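Local coordinates for aminopeptidase-like protein (Chaetomium thermophilum, PDB 5JM6) that probably acts as a zinc-dependent aminopeptidase of the M18 family, assembles as a dodecamer and is linked to the Cvt pathway of selective autophagy, at residues N108-I113 with L335-E340; A131-A136 with S389-H394; T67-V72 with G177-V182. All blocks are in the same frame, centred on the assembly; numbering follows the deposited sequence.

Interaction 1 of 3, residues N108-I113 with L335-E340; sequences NGSSII and LFDDEE. With ZN (zinc ion), chain G.
Asn108 opens the turn into strand 111-117 and its side chain reaches forward across it: ND2 donates to Ser110 OG at 2.6 Å, nearly in the amide plane. Ser110 and Ser111 form a classic beta bulge opposite the residue that precedes Asn108. The hydroxyl of Ser110, between the backbone N and the carbonyl carbon (chi1 59°), passes its own proton on in a weak bond, with OG 3.3 Å from Asp337 OD2. An alanine here would remove the acceptor of the Asn108 amide and the weak donor to Asp337, and would probably leave the turn and that carboxylate less firmly placed. Ser111 OG lies beside the backbone between Phe336 and Asp337, 3.6 Å from Phe336 CA, and is hydrogen-bonded to the carbonyl of Gln347. Ile112 and Leu335 are an antiparallel hydrogen-bonded pair: Ile112 N meets Leu335 O at 3.0 Å, and Leu335 N meets Ile112 O at 2.8 Å, almost along the C=O axis. Their side chains run side by side, with Ile112 CG2 4.0 Å from Leu335 CB. Beyond the strand end, Glu340 grips a zinc ion through both carboxylate oxygens, sharing it with Asp306 and His485. Strand 330-336 lies between strands 111-117 and 127-133, with helix 353-368 packing on Ser111, Ile113 and Phe336, and helix 68-81 on Ser110 and Ile112.

Interaction 2 of 3, residues A131-A136 with S389-H394; sequences AGHIDA and SSDVTH. With ZN (zinc ion), chain H.
One half of the two-zinc centre of this M18 enzyme is built here, where parallel strands 127-133 and 386-394 each deliver a ligand from the C-terminal end of a strand run. Ala131 and Ser389 pair in register, and Ser390 N donates to Ala131 O at 2.8 Å, nearly along the C=O axis; the Ser390 hydroxyl adds a weak second bond to the same oxygen. These bonds join the two strands just ahead of the ligands. The His133 ring is carried in the crowded position between backbone N and carbonyl carbon (chi1 69°), and its NE2 binds zinc at 2.1 Å. Asp391, with CG anti to the backbone N, chelates the same ion with OD1 at 2.0 Å and OD2 at 2.1 Å. Its carboxylate stands at the edge of the imidazole with the two planes at 90°; since both groups coordinate the ion, they meet through the metal and not by a hydrogen bond. Second-shell contacts fix both groups: His133 ND1 donates to Asp135 OD1 at 2.8 Å, tilted out of the ring plane, while Val392 N reaches Asp391 OD1, also at 2.8 Å, from above the carboxylate plane. Asp135 is itself held by Glu339 N and Tyr161 OH, and Asp306 completes the zinc site. Zinc on NE2 leaves the proton on ND1, where it is given to Asp135; the imidazole is therefore probably neutral, and the nearby carboxylate is likely to make NE2 a stronger donor to the metal.

Interaction 3 of 3, residues T67-V72 with G177-V182; sequences TVFHVV and GGRVIV
The Phe69 ring takes the extended side chain of Arg179 across one face. Arg179 CD lies 3.8 Å from the ring centroid and 15° off the normal, a CH-pi contact offset toward the rim. Farther out the guanidinium continues over the same face, toward the CE1-CZ rim, the two planes only 21° apart, with Arg179 NE 3.4 Å from Phe69 CZ and Arg179 NH1 3.4 Å from Phe69 CE1. Val68 CG1 covers the opposite face, so the ring is clasped from above and below. Beside it the methyl of Thr67 rests on the strand backbone, CG2 3.9 Å from Gly177 C, and the His70 ring turns its edge to Gly178, CE1 4.0 Å from N. The backbone angles of Gly178 would jam a CB against the preceding carbonyl. Thr67, at the N-cap position of helix 68-81, is hydrogen-bonded to His70, OG1 to ND1 2.6 Å, in the plane of the imidazole, which helps to fix the rotation of that ring. The charged end of Arg179 is held by salt bridges from NH2 to Glu281 and to Asp429 of a neighbouring subunit. The first turn of a helix is thereby seated on strand 174-183 of the six-stranded antiparallel sheet, consistent with the M18 build, in which a second domain flanks the metallopeptidase core and takes part in subunit contacts.

How the interactions relate
Interactions 1 and 2 involve neighbouring strand pairs of the same mixed sheet, their centres about 11 Å apart: strand 330-336 joins strand 127-133 through Phe336 N with Gly132 O and Phe336 O with Ile134 N, each 2.8 Å. Interaction 1 gives Glu340 to one zinc ion and interaction 2 gives His133 and Asp391 to the other; ZN of chain G and ZN of chain H lie 3.8 Å apart, bridged by Asp306. Glu339 OE2 also comes within 2.7 Å of His133 NE2. Interaction 3 stands away from the metals, its centre about 12 Å from that of interaction 1, yet Val68, Val71 and Val72 pack on Ile134, next to the zinc-binding His133.

Interaction 1 of 3, residues N108-I113 with L335-E340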
loop_
_atom_site.group_PDB
_atom_site.type_symbol
_atom_site.label_atom_id
_atom_site.label_comp_id
_atom_site.label_asym_id
_atom_site.label_seq_id
_atom_site.Cartn_x
_atom_site.Cartn_y
_atom_site.Cartn_z
ATOM N N ASN A 108 28.540 10.458 -45.325
ATOM C CA ASN A 108 27.391 9.545 -45.348
ATOM C C ASN A 108 26.126 10.191 -45.933
ATOM O O ASN A 108 25.021 9.660 -45.819
ATOM C CB ASN A 108 27.144 9.028 -43.914
ATOM C CG ASN A 108 25.938 8.109 -43.797
ATOM O OD1 ASN A 108 25.949 6.982 -44.287
ATOM N ND2 ASN A 108 24.893 8.590 -43.129
ATOM N N GLY A 109 26.295 11.306 -46.634
ATOM C CA GLY A 109 25.161 11.996 -47.225
ATOM C C GLY A 109 24.190 12.546 -46.191
ATOM O O GLY A 109 23.132 13.059 -46.550
ATOM N N SER A 110 24.478 12.308 -44.912
ATOM C CA SER A 110 23.724 12.889 -43.801
ATOM C C SER A 110 24.434 13.964 -42.958
ATOM O O SER A 110 23.832 14.523 -42.041
ATOM C CB SER A 110 23.249 11.765 -42.885
ATOM O OG SER A 110 24.345 11.030 -42.381
ATOM N N SER A 111 25.707 14.230 -43.237
ATOM C CA SER A 111 26.457 15.252 -42.505
ATOM C C SER A 111 27.164 16.168 -43.484
ATOM O O SER A 111 27.721 15.705 -44.477
ATOM C CB SER A 111 27.476 14.628 -41.549
ATOM O OG SER A 111 26.924 14.436 -40.260
ATOM N N ILE A 112 27.143 17.466 -43.212
ATOM C CA ILE A 112 27.753 18.412 -44.131
ATOM C C ILE A 112 28.395 19.593 -43.407
ATOM O O ILE A 112 27.858 20.115 -42.428
ATOM C CB ILE A 112 26.717 18.918 -45.165
ATOM C CG1 ILE A 112 27.377 19.837 -46.194
ATOM C CG2 ILE A 112 25.541 19.604 -44.477
ATOM C CD1 ILE A 112 26.457 20.241 -47.314
ATOM N N ILE A 113 29.567 19.986 -43.894
ATOM C CA ILE A 113 30.294 21.139 -43.382
ATOM C C ILE A 113 30.595 22.089 -44.532
ATOM O O ILE A 113 31.277 21.715 -45.481
ATOM C CB ILE A 113 31.613 20.724 -42.703
ATOM C CG1 ILE A 113 31.334 19.867 -41.468
ATOM C CG2 ILE A 113 32.440 21.949 -42.338
ATOM C CD1 ILE A 113 32.572 19.222 -40.892
ATOM N N LEU A 335 26.697 20.900 -39.959
ATOM C CA LEU A 335 25.430 20.248 -39.660
ATOM C C LEU A 335 25.644 18.749 -39.507
ATOM O O LEU A 335 26.090 18.077 -40.437
ATOM C CB LEU A 335 24.397 20.540 -40.752
ATOM C CG LEU A 335 24.125 22.023 -41.020
ATOM C CD1 LEU A 335 23.017 22.202 -42.045
ATOM C CD2 LEU A 335 23.791 22.750 -39.728
ATOM N N PHE A 336 25.287 18.227 -38.338
ATOM C CA PHE A 336 25.609 16.855 -37.965
ATOM C C PHE A 336 24.367 15.987 -37.897
ATOM O O PHE A 336 23.245 16.474 -37.790
ATOM C CB PHE A 336 26.316 16.793 -36.608
ATOM C CG PHE A 336 27.620 17.522 -36.562
ATOM C CD1 PHE A 336 28.782 16.929 -37.026
ATOM C CD2 PHE A 336 27.689 18.798 -36.033
ATOM C CE1 PHE A 336 29.985 17.603 -36.977
ATOM C CE2 PHE A 336 28.887 19.475 -35.979
ATOM C CZ PHE A 336 30.037 18.877 -36.451
ATOM N N ASP A 337 24.596 14.686 -37.986
ATOM C CA ASP A 337 23.558 13.684 -37.835
ATOM C C ASP A 337 23.690 13.040 -36.453
ATOM O O ASP A 337 24.772 13.060 -35.861
ATOM C CB ASP A 337 23.663 12.636 -38.947
ATOM C CG ASP A 337 22.560 11.594 -38.888
ATOM O OD1 ASP A 337 21.595 11.772 -38.116
ATOM O OD2 ASP A 337 22.661 10.592 -39.626
ATOM N N ASP A 338 22.571 12.533 -35.935
ATOM C CA ASP A 338 22.525 11.709 -34.717
ATOM C C ASP A 338 22.787 12.394 -33.370
ATOM O O ASP A 338 23.466 11.821 -32.524
ATOM C CB ASP A 338 23.531 10.554 -34.836
ATOM C CG ASP A 338 23.303 9.702 -36.062
ATOM O OD1 ASP A 338 22.134 9.475 -36.430
ATOM O OD2 ASP A 338 24.300 9.265 -36.667
ATOM N N GLU A 339 22.258 13.595 -33.155
ATOM C CA GLU A 339 22.445 14.264 -31.862
ATOM C C GLU A 339 21.485 13.754 -30.792
ATOM O O GLU A 339 21.779 13.803 -29.595
ATOM C CB GLU A 339 22.296 15.777 -32.018
ATOM C CG GLU A 339 22.414 16.582 -30.726
ATOM C CD GLU A 339 21.077 16.771 -30.026
ATOM O OE1 GLU A 339 21.056 16.842 -28.780
ATOM O OE2 GLU A 339 20.045 16.845 -30.725
ATOM N N GLU A 340 20.332 13.272 -31.240
ATOM C CA GLU A 340 19.323 12.710 -30.361
ATOM C C GLU A 340 19.789 11.343 -29.808
ATOM O O GLU A 340 19.189 10.798 -28.881
ATOM C CB GLU A 340 17.991 12.584 -31.121
ATOM C CG GLU A 340 17.512 13.854 -31.880
ATOM C CD GLU A 340 16.644 14.777 -31.039
ATOM O OE1 GLU A 340 15.957 14.268 -30.133
ATOM O OE2 GLU A 340 16.610 15.995 -31.317
HETATM ZN ZN ZN G . 15.591 16.668 -29.924
#

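Interaction 2 of 3, residues A131-A136 with S389-H394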
loop_
_atom_site.group_PDB
_atom_site.type_symbol
_atom_site.label_atom_id
_atom_site.label_comp_id
_atom_site.label_asym_id
_atom_site.label_seq_id
_atom_site.Cartn_x
_atom_site.Cartn_y
_atom_site.Cartn_z
ATOM N N ALA A 131 27.532 25.089 -35.188
ATOM C CA ALA A 131 27.229 23.667 -35.262
ATOM C C ALA A 131 25.773 23.404 -34.890
ATOM O O ALA A 131 25.224 24.056 -34.004
ATOM C CB ALA A 131 28.157 22.878 -34.358
ATOM N N GLY A 132 25.156 22.452 -35.582
ATOM C CA GLY A 132 23.787 22.059 -35.306
ATOM C C GLY A 132 23.566 20.632 -35.764
ATOM O O GLY A 132 24.458 20.032 -36.365
ATOM N N HIS A 133 22.390 20.077 -35.480
ATOM C CA HIS A 133 22.072 18.732 -35.950
ATOM C C HIS A 133 20.835 18.735 -36.841
ATOM O O HIS A 133 19.899 19.485 -36.609
ATOM C CB HIS A 133 21.891 17.766 -34.773
ATOM C CG HIS A 133 20.667 18.013 -33.945
ATOM N ND1 HIS A 133 19.482 17.339 -34.150
ATOM C CD2 HIS A 133 20.458 18.820 -32.878
ATOM C CE1 HIS A 133 18.589 17.739 -33.264
ATOM N NE2 HIS A 133 19.155 18.638 -32.479
ATOM N N ILE A 134 20.885 17.974 -37.928
ATOM C CA ILE A 134 19.741 17.861 -38.828
ATOM C C ILE A 134 18.944 16.551 -38.746
ATOM O O ILE A 134 18.053 16.322 -39.564
ATOM C CB ILE A 134 20.165 18.105 -40.279
ATOM C CG1 ILE A 134 21.387 17.269 -40.639
ATOM C CG2 ILE A 134 20.476 19.579 -40.482
ATOM C CD1 ILE A 134 21.733 17.346 -42.104
ATOM N N ASP A 135 19.288 15.668 -37.816
ATOM C CA ASP A 135 18.429 14.515 -37.561
ATOM C C ASP A 135 17.240 14.956 -36.714
ATOM O O ASP A 135 17.323 15.944 -35.985
ATOM C CB ASP A 135 19.187 13.393 -36.855
ATOM C CG ASP A 135 19.482 13.715 -35.408
ATOM O OD1 ASP A 135 20.039 14.801 -35.144
ATOM O OD2 ASP A 135 19.144 12.889 -34.534
ATOM N N ALA A 136 16.149 14.207 -36.784
ATOM C CA ALA A 136 14.951 14.499 -36.013
ATOM C C ALA A 136 14.348 13.200 -35.519
ATOM O O ALA A 136 14.613 12.157 -36.082
ATOM C CB ALA A 136 13.952 15.253 -36.862
ATOM N N SER A 389 27.183 26.692 -30.778
ATOM C CA SER A 389 26.518 25.400 -30.869
ATOM C C SER A 389 25.028 25.625 -30.693
ATOM O O SER A 389 24.574 25.989 -29.608
ATOM C CB SER A 389 27.054 24.434 -29.810
ATOM O OG SER A 389 26.234 23.285 -29.697
ATOM N N SER A 390 24.264 25.414 -31.757
ATOM C CA SER A 390 22.875 25.845 -31.745
ATOM C C SER A 390 21.872 24.699 -31.824
ATOM O O SER A 390 21.761 24.018 -32.842
ATOM C CB SER A 390 22.628 26.840 -32.883
ATOM O OG SER A 390 22.682 26.216 -34.152
ATOM N N ASP A 391 21.154 24.499 -30.720
ATOM C CA ASP A 391 20.004 23.604 -30.668
ATOM C C ASP A 391 18.798 24.417 -30.219
ATOM O O ASP A 391 18.954 25.444 -29.565
ATOM C CB ASP A 391 20.249 22.432 -29.710
ATOM C CG ASP A 391 19.381 21.226 -30.030
ATOM O OD1 ASP A 391 18.515 21.340 -30.921
ATOM O OD2 ASP A 391 19.558 20.166 -29.391
ATOM N N VAL A 392 17.597 23.963 -30.559
ATOM C CA VAL A 392 16.387 24.681 -30.173
ATOM C C VAL A 392 16.223 24.724 -28.650
ATOM O O VAL A 392 16.758 23.877 -27.932
ATOM C CB VAL A 392 15.139 24.049 -30.813
ATOM C CG1 VAL A 392 15.004 24.492 -32.262
ATOM C CG2 VAL A 392 15.211 22.533 -30.722
ATOM N N THR A 393 15.495 25.729 -28.171
ATOM C CA THR A 393 15.260 25.927 -26.741
ATOM C C THR A 393 13.767 26.027 -26.454
ATOM O O THR A 393 12.961 26.203 -27.369
ATOM C CB THR A 393 15.953 27.199 -26.214
ATOM O OG1 THR A 393 15.597 28.316 -27.038
ATOM C CG2 THR A 393 17.465 27.031 -26.218
ATOM N N HIS A 394 13.399 25.915 -25.183
ATOM C CA HIS A 394 11.992 25.902 -24.807
ATOM C C HIS A 394 11.440 27.312 -24.634
ATOM O O HIS A 394 11.905 28.077 -23.790
ATOM C CB HIS A 394 11.795 25.099 -23.517
ATOM C CG HIS A 394 12.367 23.717 -23.577
ATOM N ND1 HIS A 394 11.885 22.747 -24.430
ATOM C CD2 HIS A 394 13.384 23.142 -22.890
ATOM C CE1 HIS A 394 12.580 21.635 -24.268
ATOM N NE2 HIS A 394 13.494 21.848 -23.339
HETATM ZN ZN ZN H . 18.167 19.343 -30.728
#

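Interaction 3 of 3, residues T67-V72 with G177-V182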
loop_
_atom_site.group_PDB
_atom_site.type_symbol
_atom_site.label_atom_id
_atom_site.label_comp_id
_atom_site.label_asym_id
_atom_site.label_seq_id
_atom_site.Cartn_x
_atom_site.Cartn_y
_atom_site.Cartn_z
ATOM N N THR A 67 13.552 13.921 -44.451
ATOM C CA THR A 67 14.574 13.074 -43.845
ATOM C C THR A 67 15.924 13.770 -43.853
ATOM O O THR A 67 16.129 14.736 -44.588
ATOM C CB THR A 67 14.698 11.715 -44.566
ATOM O OG1 THR A 67 15.384 11.887 -45.813
ATOM C CG2 THR A 67 13.321 11.115 -44.818
ATOM N N VAL A 68 16.838 13.281 -43.025
ATOM C CA VAL A 68 18.154 13.887 -42.912
ATOM C C VAL A 68 18.885 13.837 -44.260
ATOM O O VAL A 68 19.677 14.725 -44.575
ATOM C CB VAL A 68 18.985 13.204 -41.792
ATOM C CG1 VAL A 68 19.380 11.784 -42.176
ATOM C CG2 VAL A 68 20.207 14.030 -41.445
ATOM N N PHE A 69 18.582 12.829 -45.076
ATOM C CA PHE A 69 19.209 12.700 -46.389
ATOM C C PHE A 69 18.691 13.736 -47.376
ATOM O O PHE A 69 19.415 14.159 -48.276
ATOM C CB PHE A 69 18.996 11.298 -46.950
ATOM C CG PHE A 69 19.488 10.216 -46.047
ATOM C CD1 PHE A 69 20.843 10.045 -45.828
ATOM C CD2 PHE A 69 18.596 9.376 -45.407
ATOM C CE1 PHE A 69 21.302 9.053 -44.989
ATOM C CE2 PHE A 69 19.048 8.380 -44.569
ATOM C CZ PHE A 69 20.402 8.218 -44.359
ATOM N N HIS A 70 17.436 14.141 -47.220
ATOM C CA HIS A 70 16.905 15.207 -48.054
ATOM C C HIS A 70 17.531 16.541 -47.671
ATOM O O HIS A 70 17.782 17.384 -48.529
ATOM C CB HIS A 70 15.383 15.281 -47.946
ATOM C CG HIS A 70 14.678 14.156 -48.633
ATOM N ND1 HIS A 70 14.493 12.922 -48.046
ATOM C CD2 HIS A 70 14.124 14.072 -49.866
ATOM C CE1 HIS A 70 13.850 12.130 -48.884
ATOM N NE2 HIS A 70 13.614 12.803 -49.996
ATOM N N VAL A 71 17.798 16.723 -46.383
ATOM C CA VAL A 71 18.340 17.986 -45.900
ATOM C C VAL A 71 19.735 18.254 -46.460
ATOM O O VAL A 71 20.020 19.360 -46.915
ATOM C CB VAL A 71 18.380 18.024 -44.364
ATOM C CG1 VAL A 71 19.084 19.283 -43.876
ATOM C CG2 VAL A 71 16.972 17.956 -43.816
ATOM N N VAL A 72 20.598 17.244 -46.441
ATOM C CA VAL A 72 21.939 17.409 -46.991
ATOM C C VAL A 72 21.869 17.639 -48.500
ATOM O O VAL A 72 22.608 18.459 -49.042
ATOM C CB VAL A 72 22.837 16.198 -46.671
ATOM C CG1 VAL A 72 24.048 16.154 -47.593
ATOM C CG2 VAL A 72 23.280 16.254 -45.221
ATOM N N GLY A 177 9.851 7.859 -46.604
ATOM C CA GLY A 177 10.903 8.422 -47.423
ATOM C C GLY A 177 12.262 8.033 -46.890
ATOM O O GLY A 177 12.378 7.462 -45.807
ATOM N N GLY A 178 13.297 8.326 -47.666
ATOM C CA GLY A 178 14.643 7.990 -47.261
ATOM C C GLY A 178 15.511 7.725 -48.468
ATOM O O GLY A 178 15.253 8.227 -49.562
ATOM N N ARG A 179 16.549 6.928 -48.263
ATOM C CA ARG A 179 17.452 6.579 -49.343
ATOM C C ARG A 179 17.379 5.098 -49.689
ATOM O O ARG A 179 17.076 4.258 -48.841
ATOM C CB ARG A 179 18.880 6.953 -48.975
ATOM C CG ARG A 179 19.411 6.196 -47.783
ATOM C CD ARG A 179 20.882 6.463 -47.630
ATOM N NE ARG A 179 21.459 5.766 -46.489
ATOM C CZ ARG A 179 22.681 6.002 -46.031
ATOM N NH1 ARG A 179 23.438 6.917 -46.620
ATOM N NH2 ARG A 179 23.145 5.329 -44.987
ATOM N N VAL A 180 17.658 4.794 -50.951
ATOM C CA VAL A 180 17.676 3.422 -51.433
ATOM C C VAL A 180 19.056 3.096 -51.980
ATOM O O VAL A 180 19.657 3.906 -52.687
ATOM C CB VAL A 180 16.620 3.194 -52.533
ATOM C CG1 VAL A 180 16.518 1.716 -52.874
ATOM C CG2 VAL A 180 15.270 3.739 -52.098
ATOM N N ILE A 181 19.563 1.913 -51.654
ATOM C CA ILE A 181 20.836 1.487 -52.205
ATOM C C ILE A 181 20.547 0.680 -53.463
ATOM O O ILE A 181 20.094 -0.462 -53.397
ATOM C CB ILE A 181 21.641 0.658 -51.192
ATOM C CG1 ILE A 181 21.660 1.363 -49.833
ATOM C CG2 ILE A 181 23.050 0.430 -51.689
ATOM C CD1 ILE A 181 22.317 2.728 -49.863
ATOM N N VAL A 182 20.843 1.283 -54.608
ATOM C CA VAL A 182 20.446 0.737 -55.897
ATOM C C VAL A 182 21.655 0.191 -56.638
ATOM O O VAL A 182 22.762 0.722 -56.525
ATOM C CB VAL A 182 19.719 1.813 -56.759
ATOM C CG1 VAL A 182 19.869 1.552 -58.258
ATOM C CG2 VAL A 182 18.248 1.900 -56.372
#